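Local atomic coordinates of CHAD domain protein (PDB entry 6RN5), a protein that probably binds polyphosphate through a basic, all-helical CHAD domain and also binds metal ions such as copper. Residues A[67-72]-A[208-213]; A[74-79]-A[291-296]; A[240-245]-A[278-283]. All coordinates share one frame; numbering follows the deposited sequence.

Contact 1 of 3, residues A[67-72]-A[208-213]; sequences RRISAT and DKVAVL. With SO4 (sulfate ion), chain G; SO4 (sulfate ion), chain I.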
loop_
_atom_site.group_PDB
_atom_site.type_symbol
_atom_site.label_atom_id
_atom_site.label_comp_id
_atom_site.label_asym_id
_atom_site.label_seq_id
_atom_site.Cartn_x
_atom_site.Cartn_y
_atom_site.Cartn_z
ATOM N N ARG A 67 -33.232 3.249 -13.754
ATOM C CA ARG A 67 -32.777 2.344 -12.712
ATOM C C ARG A 67 -33.845 2.155 -11.635
ATOM O O ARG A 67 -33.988 1.081 -11.045
ATOM C CB ARG A 67 -31.572 2.945 -11.983
ATOM C CG ARG A 67 -30.268 2.870 -12.702
ATOM C CD ARG A 67 -29.157 3.071 -11.678
ATOM N NE ARG A 67 -29.222 4.323 -10.910
ATOM C CZ ARG A 67 -28.360 5.333 -11.074
ATOM N NH1 ARG A 67 -28.424 6.410 -10.327
ATOM N NH2 ARG A 67 -27.409 5.271 -12.011
ATOM N N ARG A 68 -34.533 3.238 -11.292
ATOM C CA ARG A 68 -35.628 3.076 -10.330
ATOM C C ARG A 68 -36.783 2.225 -10.839
ATOM O O ARG A 68 -37.415 1.529 -10.062
ATOM C CB ARG A 68 -36.163 4.404 -9.840
ATOM C CG ARG A 68 -35.223 5.073 -8.899
ATOM C CD ARG A 68 -35.487 6.581 -8.771
ATOM N NE ARG A 68 -34.826 7.050 -7.579
ATOM C CZ ARG A 68 -33.545 7.359 -7.494
ATOM N NH1 ARG A 68 -32.748 7.273 -8.540
ATOM N NH2 ARG A 68 -33.047 7.778 -6.338
ATOM N N ILE A 69 -37.108 2.343 -12.115
ATOM C CA ILE A 69 -38.225 1.604 -12.653
ATOM C C ILE A 69 -37.830 0.118 -12.691
ATOM O O ILE A 69 -38.593 -0.767 -12.273
ATOM C CB ILE A 69 -38.566 2.141 -14.037
ATOM C CG1 ILE A 69 -39.108 3.561 -13.909
ATOM C CG2 ILE A 69 -39.576 1.273 -14.721
ATOM C CD1 ILE A 69 -39.314 4.275 -15.243
ATOM N N SER A 70 -36.604 -0.128 -13.134
ATOM C CA SER A 70 -36.110 -1.456 -13.274
ATOM C C SER A 70 -36.074 -2.139 -11.897
ATOM O O SER A 70 -36.514 -3.290 -11.744
ATOM C CB SER A 70 -34.742 -1.416 -13.972
ATOM O OG SER A 70 -34.398 -2.703 -14.384
ATOM N N ALA A 71 -35.611 -1.414 -10.889
ATOM C CA ALA A 71 -35.608 -1.929 -9.517
ATOM C C ALA A 71 -37.007 -2.274 -9.011
ATOM O O ALA A 71 -37.239 -3.325 -8.400
ATOM C CB ALA A 71 -34.958 -0.926 -8.564
ATOM N N THR A 72 -37.926 -1.365 -9.250
ATOM C CA THR A 72 -39.293 -1.492 -8.788
ATOM C C THR A 72 -39.946 -2.734 -9.398
ATOM O O THR A 72 -40.644 -3.477 -8.708
ATOM C CB THR A 72 -40.059 -0.234 -9.137
ATOM O OG1 THR A 72 -39.453 0.865 -8.446
ATOM C CG2 THR A 72 -41.493 -0.318 -8.701
ATOM N N ASP A 208 -41.279 4.226 -25.549
ATOM C CA ASP A 208 -42.728 4.186 -25.779
ATOM C C ASP A 208 -43.452 3.478 -24.628
ATOM O O ASP A 208 -44.497 3.918 -24.174
ATOM C CB ASP A 208 -43.054 3.454 -27.106
ATOM C CG ASP A 208 -43.161 4.396 -28.325
ATOM O OD1 ASP A 208 -43.135 5.642 -28.138
ATOM O OD2 ASP A 208 -43.271 3.865 -29.483
ATOM N N LYS A 209 -42.879 2.389 -24.150
ATOM C CA LYS A 209 -43.484 1.670 -23.016
ATOM C C LYS A 209 -43.415 2.461 -21.754
ATOM O O LYS A 209 -44.378 2.491 -20.986
ATOM C CB LYS A 209 -42.843 0.319 -22.848
ATOM C CG LYS A 209 -43.164 -0.527 -24.046
ATOM C CD LYS A 209 -42.704 -1.947 -23.877
ATOM C CE LYS A 209 -42.711 -2.600 -25.248
ATOM N NZ LYS A 209 -42.397 -4.049 -25.169
ATOM N N VAL A 210 -42.306 3.168 -21.548
ATOM C CA VAL A 210 -42.239 4.078 -20.409
ATOM C C VAL A 210 -43.307 5.156 -20.519
ATOM O O VAL A 210 -43.972 5.506 -19.523
ATOM C CB VAL A 210 -40.835 4.680 -20.252
ATOM C CG1 VAL A 210 -40.805 5.732 -19.166
ATOM C CG2 VAL A 210 -39.851 3.553 -19.930
ATOM N N ALA A 211 -43.521 5.671 -21.735
ATOM C CA ALA A 211 -44.640 6.616 -21.966
ATOM C C ALA A 211 -46.002 6.035 -21.531
ATOM O O ALA A 211 -46.754 6.692 -20.882
ATOM C CB ALA A 211 -44.700 7.045 -23.423
ATOM N N VAL A 212 -46.297 4.792 -21.899
ATOM C CA VAL A 212 -47.516 4.152 -21.480
ATOM C C VAL A 212 -47.575 4.085 -19.967
ATOM O O VAL A 212 -48.573 4.387 -19.378
ATOM C CB VAL A 212 -47.631 2.743 -22.085
ATOM C CG1 VAL A 212 -48.802 1.979 -21.459
ATOM C CG2 VAL A 212 -47.834 2.859 -23.596
ATOM N N LEU A 213 -46.461 3.715 -19.340
ATOM C CA LEU A 213 -46.384 3.575 -17.894
ATOM C C LEU A 213 -46.610 4.876 -17.169
ATOM O O LEU A 213 -46.995 4.890 -16.020
ATOM C CB LEU A 213 -44.991 3.023 -17.507
ATOM C CG LEU A 213 -44.689 2.736 -16.037
ATOM C CD1 LEU A 213 -45.668 1.712 -15.444
ATOM C CD2 LEU A 213 -43.259 2.231 -15.873
HETATM S S SO4 G . -29.282 7.403 -6.759
HETATM O O1 SO4 G . -29.878 7.451 -8.080
HETATM O O2 SO4 G . -30.117 8.258 -5.881
HETATM O O3 SO4 G . -27.908 7.916 -6.772
HETATM O O4 SO4 G . -29.218 5.979 -6.344
HETATM S S SO4 I . -24.978 8.079 -11.644
HETATM O O1 SO4 I . -25.563 7.301 -12.748
HETATM O O2 SO4 I . -26.081 8.520 -10.721
HETATM O O3 SO4 I . -24.360 9.306 -12.146
HETATM O O4 SO4 I . -24.040 7.264 -10.898
#
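Ile69 and Leu213 supply the closest apolar approach between 67-72 and 208-213, their side chains reaching tip to tip until Ile69 CG2 lies 4.0 Å from Leu213 CD2. The torsions account for this meeting: the CG2 branch of Ile69 stands anti to the backbone N, while Leu213 also sends its CG anti to its own N (chi1 -178°). The other branch of Ile69 ends in CD1, which comes to 4.4 Å from Val210 CG1, so one isoleucine spans two residues a helical turn apart. The backbones stay well separated, with the CA atoms of Ile69 and Val210 9.1 Å apart, and both contacts within 4.5 Å are between methyl groups.

The polar chemistry of 67-72 belongs to two arginines and two sulfate ions. Arg68 grips one sulfate with two nearly straight bonds, NH1 to O1 and NH2 to O2, the latter at 170°. The bent chain of Arg67 (chi3 -57°) brings its NH1 to the same O1 at 2.9 Å, and that oxygen lies at the edge of both guanidinium groups. NH1 and NH2 of Arg67 also hold a second sulfate, NH2 reaching O1 of that ion at 2.8 Å. Arg64 and Arg288 join the first sulfate, Arg60 and Arg63 the second. Such a basic cluster is consistent with a polyphosphate-binding surface, the sulfates probably occupying phosphate-like positions.

Within helix 56-75, Thr72 OG1 donates to Arg68 O at 2.7 Å, on the opposite face of that carbonyl from Thr72 N.

Leu92 and Trp84 of helix 82-120 touch Ile69 and Leu213 respectively. Helix 56-75 thus turns Ile69 to helices 201-213 and 82-120, and Arg68 and Ala71 to Tyr289 of helix 274-295.

Contact 2 of 3, residues A[74-79]-A[291-296]; sequences HTFQSL and REAVSG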
loop_
_atom_site.group_PDB
_atom_site.type_symbol
_atom_site.label_atom_id
_atom_site.label_comp_id
_atom_site.label_asym_id
_atom_site.label_seq_id
_atom_site.Cartn_x
_atom_site.Cartn_y
_atom_site.Cartn_z
ATOM N N HIS A 74 -38.517 -5.325 -10.141
ATOM C CA HIS A 74 -37.883 -6.514 -9.599
ATOM C C HIS A 74 -38.512 -6.766 -8.251
ATOM O O HIS A 74 -39.103 -7.801 -8.050
ATOM C CB HIS A 74 -36.352 -6.317 -9.460
ATOM C CG HIS A 74 -35.635 -7.528 -8.980
ATOM N ND1 HIS A 74 -35.278 -7.716 -7.666
ATOM C CD2 HIS A 74 -35.235 -8.637 -9.640
ATOM C CE1 HIS A 74 -34.667 -8.875 -7.539
ATOM N NE2 HIS A 74 -34.621 -9.454 -8.723
ATOM N N THR A 75 -38.350 -5.804 -7.337
ATOM C CA THR A 75 -38.779 -5.920 -5.934
ATOM C C THR A 75 -40.273 -6.239 -5.814
ATOM O O THR A 75 -40.686 -6.991 -4.907
ATOM C CB THR A 75 -38.456 -4.614 -5.167
ATOM O OG1 THR A 75 -37.053 -4.361 -5.229
ATOM C CG2 THR A 75 -38.870 -4.705 -3.724
ATOM N N PHE A 76 -41.073 -5.629 -6.702
ATOM C CA PHE A 76 -42.540 -5.641 -6.604
ATOM C C PHE A 76 -43.143 -6.355 -7.786
ATOM O O PHE A 76 -44.298 -6.130 -8.156
ATOM C CB PHE A 76 -43.106 -4.204 -6.497
ATOM C CG PHE A 76 -42.549 -3.400 -5.334
ATOM C CD1 PHE A 76 -43.094 -3.510 -4.051
ATOM C CD2 PHE A 76 -41.495 -2.499 -5.524
ATOM C CE1 PHE A 76 -42.581 -2.741 -2.990
ATOM C CE2 PHE A 76 -40.978 -1.740 -4.463
ATOM C CZ PHE A 76 -41.510 -1.864 -3.203
ATOM N N GLN A 77 -42.356 -7.263 -8.342
ATOM C CA GLN A 77 -42.751 -8.009 -9.507
ATOM C C GLN A 77 -44.023 -8.768 -9.241
ATOM O O GLN A 77 -44.824 -8.904 -10.138
ATOM C CB GLN A 77 -41.684 -9.017 -9.949
ATOM C CG GLN A 77 -42.030 -9.635 -11.304
ATOM C CD GLN A 77 -40.867 -10.335 -11.979
ATOM O OE1 GLN A 77 -40.889 -11.549 -12.110
ATOM N NE2 GLN A 77 -39.837 -9.566 -12.415
ATOM N N SER A 78 -44.223 -9.240 -8.015
ATOM C CA SER A 78 -45.420 -10.053 -7.736
ATOM C C SER A 78 -46.698 -9.244 -7.853
ATOM O O SER A 78 -47.740 -9.820 -8.020
ATOM C CB SER A 78 -45.339 -10.700 -6.344
ATOM O OG SER A 78 -45.061 -9.734 -5.361
ATOM N N LEU A 79 -46.636 -7.913 -7.750
ATOM C CA LEU A 79 -47.847 -7.088 -7.895
ATOM C C LEU A 79 -48.118 -6.588 -9.323
ATOM O O LEU A 79 -49.045 -5.843 -9.520
ATOM C CB LEU A 79 -47.807 -5.902 -6.916
ATOM C CG LEU A 79 -47.776 -6.378 -5.454
ATOM C CD1 LEU A 79 -47.922 -5.183 -4.563
ATOM C CD2 LEU A 79 -48.891 -7.364 -5.152
ATOM N N ARG A 291 -37.615 1.381 -0.375
ATOM C CA ARG A 291 -37.983 2.405 0.606
ATOM C C ARG A 291 -38.643 3.604 -0.091
ATOM O O ARG A 291 -39.644 4.101 0.393
ATOM C CB ARG A 291 -36.768 2.870 1.428
ATOM C CG ARG A 291 -36.338 1.832 2.464
ATOM C CD ARG A 291 -35.042 2.190 3.205
ATOM N NE ARG A 291 -35.221 3.144 4.316
ATOM C CZ ARG A 291 -34.805 4.418 4.330
ATOM N NH1 ARG A 291 -34.151 4.974 3.301
ATOM N NH2 ARG A 291 -35.040 5.158 5.397
ATOM N N GLU A 292 -38.079 4.073 -1.213
ATOM C CA GLU A 292 -38.714 5.159 -2.001
ATOM C C GLU A 292 -40.138 4.773 -2.465
ATOM O O GLU A 292 -41.075 5.547 -2.329
ATOM C CB GLU A 292 -37.880 5.498 -3.238
ATOM C CG GLU A 292 -36.553 6.183 -2.948
ATOM C CD GLU A 292 -35.969 6.847 -4.172
ATOM O OE1 GLU A 292 -36.621 6.881 -5.251
ATOM O OE2 GLU A 292 -34.843 7.372 -4.060
ATOM N N ALA A 293 -40.292 3.590 -3.050
ATOM C CA ALA A 293 -41.582 3.167 -3.580
ATOM C C ALA A 293 -42.706 3.128 -2.530
ATOM O O ALA A 293 -43.888 3.451 -2.798
ATOM C CB ALA A 293 -41.416 1.790 -4.237
ATOM N N VAL A 294 -42.300 2.703 -1.334
ATOM C CA VAL A 294 -43.149 2.508 -0.170
ATOM C C VAL A 294 -43.581 3.840 0.398
ATOM O O VAL A 294 -44.673 3.956 0.898
ATOM C CB VAL A 294 -42.396 1.671 0.894
ATOM C CG1 VAL A 294 -42.908 1.909 2.282
ATOM C CG2 VAL A 294 -42.514 0.191 0.519
ATOM N N SER A 295 -42.706 4.821 0.325
ATOM C CA SER A 295 -43.040 6.190 0.644
ATOM C C SER A 295 -43.959 6.803 -0.442
ATOM O O SER A 295 -44.785 7.659 -0.161
ATOM C CB SER A 295 -41.738 6.972 0.750
ATOM O OG SER A 295 -42.019 8.332 0.915
ATOM N N GLY A 296 -43.781 6.357 -1.689
ATOM C CA GLY A 296 -44.621 6.738 -2.830
ATOM C C GLY A 296 -44.126 7.949 -3.627
ATOM O O GLY A 296 -43.006 8.450 -3.396
#
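Phe76 meets Ala293 through the far end of its ring, CE2 lying 3.6 Å and CZ 3.8 Å from Ala293 CB. Phe76 is the first residue beyond helix 56-75 to leave helical backbone angles. Its CG stands beside the backbone N and anti to the carbonyl carbon (chi1 -57°), which extends the ring from the end of that helix to the flank of helix 274-295. The CA atoms of Phe76 and Ala293 are 9.4 Å apart, a gap bridged chiefly by the phenyl group. Thr75 CG2 lies 3.7 Å above one ring face, offset toward the rim, and so limits how the ring can sit.

The looser part is at Val294, whose CG2 stands near the ring plane at the edge, 4.4 Å from Phe76 CZ. Val294 is only partly buried, whereas Phe76 and Ala293 are buried. The solvent side continues along the second segment to Ser295 and to Arg291, whose side chain starts away from the first segment. At Gly296 the helix is left with positive phi (92°), and a side chain would jam against the preceding carbonyl oxygen.

Leu24 of helix 21-42, Leu231 of helix 229-244 and Ala290 of helix 274-295 also touch Phe76. The 3-10 turn 77-79 follows directly, with Leu79 N bonded to Phe76 O. An aromatic residue at a helix terminus, inserted among three other helices, places this contact in the apolar interior of the all-helical CHAD fold.

Contact 3 of 3, residues A[240-245]-A[278-283]; sequences TDAVAA and HQVRLL. With SO4 (sulfate ion), chain F.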
loop_
_atom_site.group_PDB
_atom_site.type_symbol
_atom_site.label_atom_id
_atom_site.label_comp_id
_atom_site.label_asym_id
_atom_site.label_seq_id
_atom_site.Cartn_x
_atom_site.Cartn_y
_atom_site.Cartn_z
ATOM N N THR A 240 -29.441 -7.777 3.835
ATOM C CA THR A 240 -28.870 -8.102 5.134
ATOM C C THR A 240 -28.304 -9.545 5.148
ATOM O O THR A 240 -27.268 -9.786 5.757
ATOM C CB THR A 240 -29.905 -7.888 6.260
ATOM O OG1 THR A 240 -31.038 -8.721 6.030
ATOM C CG2 THR A 240 -30.414 -6.440 6.294
ATOM N N ASP A 241 -28.952 -10.494 4.469
ATOM C CA ASP A 241 -28.395 -11.848 4.399
ATOM C C ASP A 241 -27.091 -11.862 3.596
ATOM O O ASP A 241 -26.159 -12.581 3.955
ATOM C CB ASP A 241 -29.354 -12.810 3.739
ATOM C CG ASP A 241 -30.630 -12.995 4.536
ATOM O OD1 ASP A 241 -30.705 -12.631 5.738
ATOM O OD2 ASP A 241 -31.600 -13.434 3.924
ATOM N N ALA A 242 -27.034 -11.083 2.514
ATOM C CA ALA A 242 -25.805 -10.999 1.725
ATOM C C ALA A 242 -24.670 -10.349 2.487
ATOM O O ALA A 242 -23.527 -10.810 2.423
ATOM C CB ALA A 242 -26.044 -10.287 0.391
ATOM N N VAL A 243 -24.983 -9.289 3.219
ATOM C CA VAL A 243 -23.982 -8.678 4.037
ATOM C C VAL A 243 -23.421 -9.672 5.086
ATOM O O VAL A 243 -22.184 -9.806 5.221
ATOM C CB VAL A 243 -24.511 -7.419 4.714
ATOM C CG1 VAL A 243 -23.525 -6.955 5.793
ATOM C CG2 VAL A 243 -24.760 -6.327 3.646
ATOM N N ALA A 244 -24.318 -10.366 5.801
ATOM C CA ALA A 244 -23.931 -11.431 6.778
ATOM C C ALA A 244 -22.963 -12.444 6.182
ATOM O O ALA A 244 -22.088 -12.921 6.858
ATOM C CB ALA A 244 -25.170 -12.170 7.317
ATOM N N ALA A 245 -23.117 -12.737 4.908
ATOM C CA ALA A 245 -22.243 -13.656 4.209
ATOM C C ALA A 245 -20.891 -13.065 3.767
ATOM O O ALA A 245 -20.047 -13.817 3.304
ATOM C CB ALA A 245 -22.968 -14.242 3.013
ATOM N N HIS A 278 -19.814 -6.341 -4.870
ATOM C CA HIS A 278 -20.559 -5.685 -5.936
ATOM C C HIS A 278 -21.989 -6.135 -5.990
ATOM O O HIS A 278 -22.875 -5.334 -6.335
ATOM C CB HIS A 278 -19.859 -5.832 -7.284
ATOM C CG HIS A 278 -18.550 -5.096 -7.328
ATOM N ND1 HIS A 278 -17.572 -5.343 -8.272
ATOM C CD2 HIS A 278 -18.033 -4.166 -6.488
ATOM C CE1 HIS A 278 -16.530 -4.566 -8.035
ATOM N NE2 HIS A 278 -16.780 -3.843 -6.956
ATOM N N GLN A 279 -22.239 -7.388 -5.622
ATOM C CA GLN A 279 -23.632 -7.839 -5.443
ATOM C C GLN A 279 -24.335 -7.131 -4.281
ATOM O O GLN A 279 -25.459 -6.692 -4.392
ATOM C CB GLN A 279 -23.674 -9.362 -5.255
ATOM C CG GLN A 279 -25.073 -9.946 -5.350
ATOM C CD GLN A 279 -25.789 -9.507 -6.629
ATOM O OE1 GLN A 279 -25.161 -9.331 -7.694
ATOM N NE2 GLN A 279 -27.101 -9.336 -6.536
ATOM N N VAL A 280 -23.669 -7.009 -3.163
ATOM C CA VAL A 280 -24.201 -6.210 -2.094
ATOM C C VAL A 280 -24.469 -4.754 -2.518
ATOM O O VAL A 280 -25.487 -4.197 -2.133
ATOM C CB VAL A 280 -23.311 -6.322 -0.854
ATOM C CG1 VAL A 280 -23.548 -5.207 0.147
ATOM C CG2 VAL A 280 -23.552 -7.684 -0.208
ATOM N N ARG A 281 -23.604 -4.163 -3.328
ATOM C CA ARG A 281 -23.846 -2.792 -3.843
ATOM C C ARG A 281 -25.194 -2.769 -4.556
ATOM O O ARG A 281 -26.010 -1.902 -4.345
ATOM C CB ARG A 281 -22.784 -2.387 -4.859
ATOM C CG ARG A 281 -22.856 -0.939 -5.326
ATOM C CD ARG A 281 -21.728 -0.592 -6.298
ATOM N NE ARG A 281 -22.087 0.580 -7.063
ATOM C CZ ARG A 281 -22.758 0.525 -8.205
ATOM N NH1 ARG A 281 -23.082 -0.638 -8.747
ATOM N NH2 ARG A 281 -23.078 1.638 -8.830
ATOM N N LEU A 282 -25.443 -3.735 -5.420
ATOM C CA LEU A 282 -26.748 -3.755 -6.111
ATOM C C LEU A 282 -27.935 -4.002 -5.174
ATOM O O LEU A 282 -28.979 -3.395 -5.372
ATOM C CB LEU A 282 -26.780 -4.762 -7.265
ATOM C CG LEU A 282 -25.745 -4.527 -8.364
ATOM C CD1 LEU A 282 -25.727 -5.706 -9.319
ATOM C CD2 LEU A 282 -25.972 -3.237 -9.137
ATOM N N LEU A 283 -27.767 -4.885 -4.175
ATOM C CA LEU A 283 -28.867 -5.227 -3.282
ATOM C C LEU A 283 -29.200 -3.971 -2.429
ATOM O O LEU A 283 -30.342 -3.711 -2.079
ATOM C CB LEU A 283 -28.515 -6.417 -2.389
ATOM C CG LEU A 283 -28.447 -7.790 -3.079
ATOM C CD1 LEU A 283 -27.723 -8.839 -2.243
ATOM C CD2 LEU A 283 -29.816 -8.323 -3.475
HETATM S S SO4 F . -24.413 1.798 -12.374
HETATM O O1 SO4 F . -25.744 1.915 -13.042
HETATM O O2 SO4 F . -24.215 2.949 -11.485
HETATM O O3 SO4 F . -24.290 0.519 -11.566
HETATM O O4 SO4 F . -23.399 1.892 -13.448
#
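Val280 and Ala242 bury the largest areas here, and Val280 CG2 lies 3.7 Å from Ala242 CB. Their CA atoms are 6.3 Å apart, the nearest pair of the two segments. Helices 240-244 and 278-283 run almost antiparallel, with an angle of 160° between their directions and axes 9.6 Å apart at closest approach. The small alanine permits this local closeness of backbone.

Val280 uses both branches. CG2, anti to its carbonyl carbon, faces Ala242, whereas CG1, anti to the backbone N (chi1 162°), reaches Val243 CG2 at 3.9 Å. The two valine side chains cross at about a right angle. Ala242 CB also presses on Leu283 CD1 at 3.4 Å, a carbon pair tighter than usual van der Waals contact, so the methyl is packed between Val280 and the leucine one turn farther along helix 274-295. Phe362 of helix 338-366 touches both Val243 and Val280, extending the apolar layer to a third helix.

Arg281 takes no part in that layer. Its chain, extended from CG to NE, carries the guanidinium toward a sulfate ion lying at its edge. NH2 reaches O2 and O3 of the sulfate, each at 3.2 Å, and NH1 reaches O3; the straightest of the three bonds has an angle of 152°. Asn315 OD1 accepts from NE and so helps to set the group's orientation. A leucine in its place would probably leave this sulfate without three of its bonds and Asn315 OD1 without the N-H of Arg281 NE.

Across the helices the chemistry is purely apolar, while the charge sits on another side of 278-283; this implies a helix that packs with one flank and presents a positive group, perhaps suited to phosphate oxygens, from another.

Contacts 1 and 2 are buried and share helix 56-75; contacts 2 and 3 share helix 274-295, and contact 3 is only partly buried. Contacts 1 and 2 touch directly through a salt bridge, Arg68 NH2 to Glu292 OE2 at 2.9 Å, whereas contact 3 approaches either one no nearer than about 6 Å between nearest atoms. All three join their segments by apolar side chains alone: branched aliphatic tips in contact 1, an aromatic ring against a methyl in contact 2, and an alanine methyl between valine and leucine on closely spaced, nearly antiparallel helices in contact 3. Sulfate-bound arginines accompany contacts 1 and 3, on residues that do not form the apolar interface.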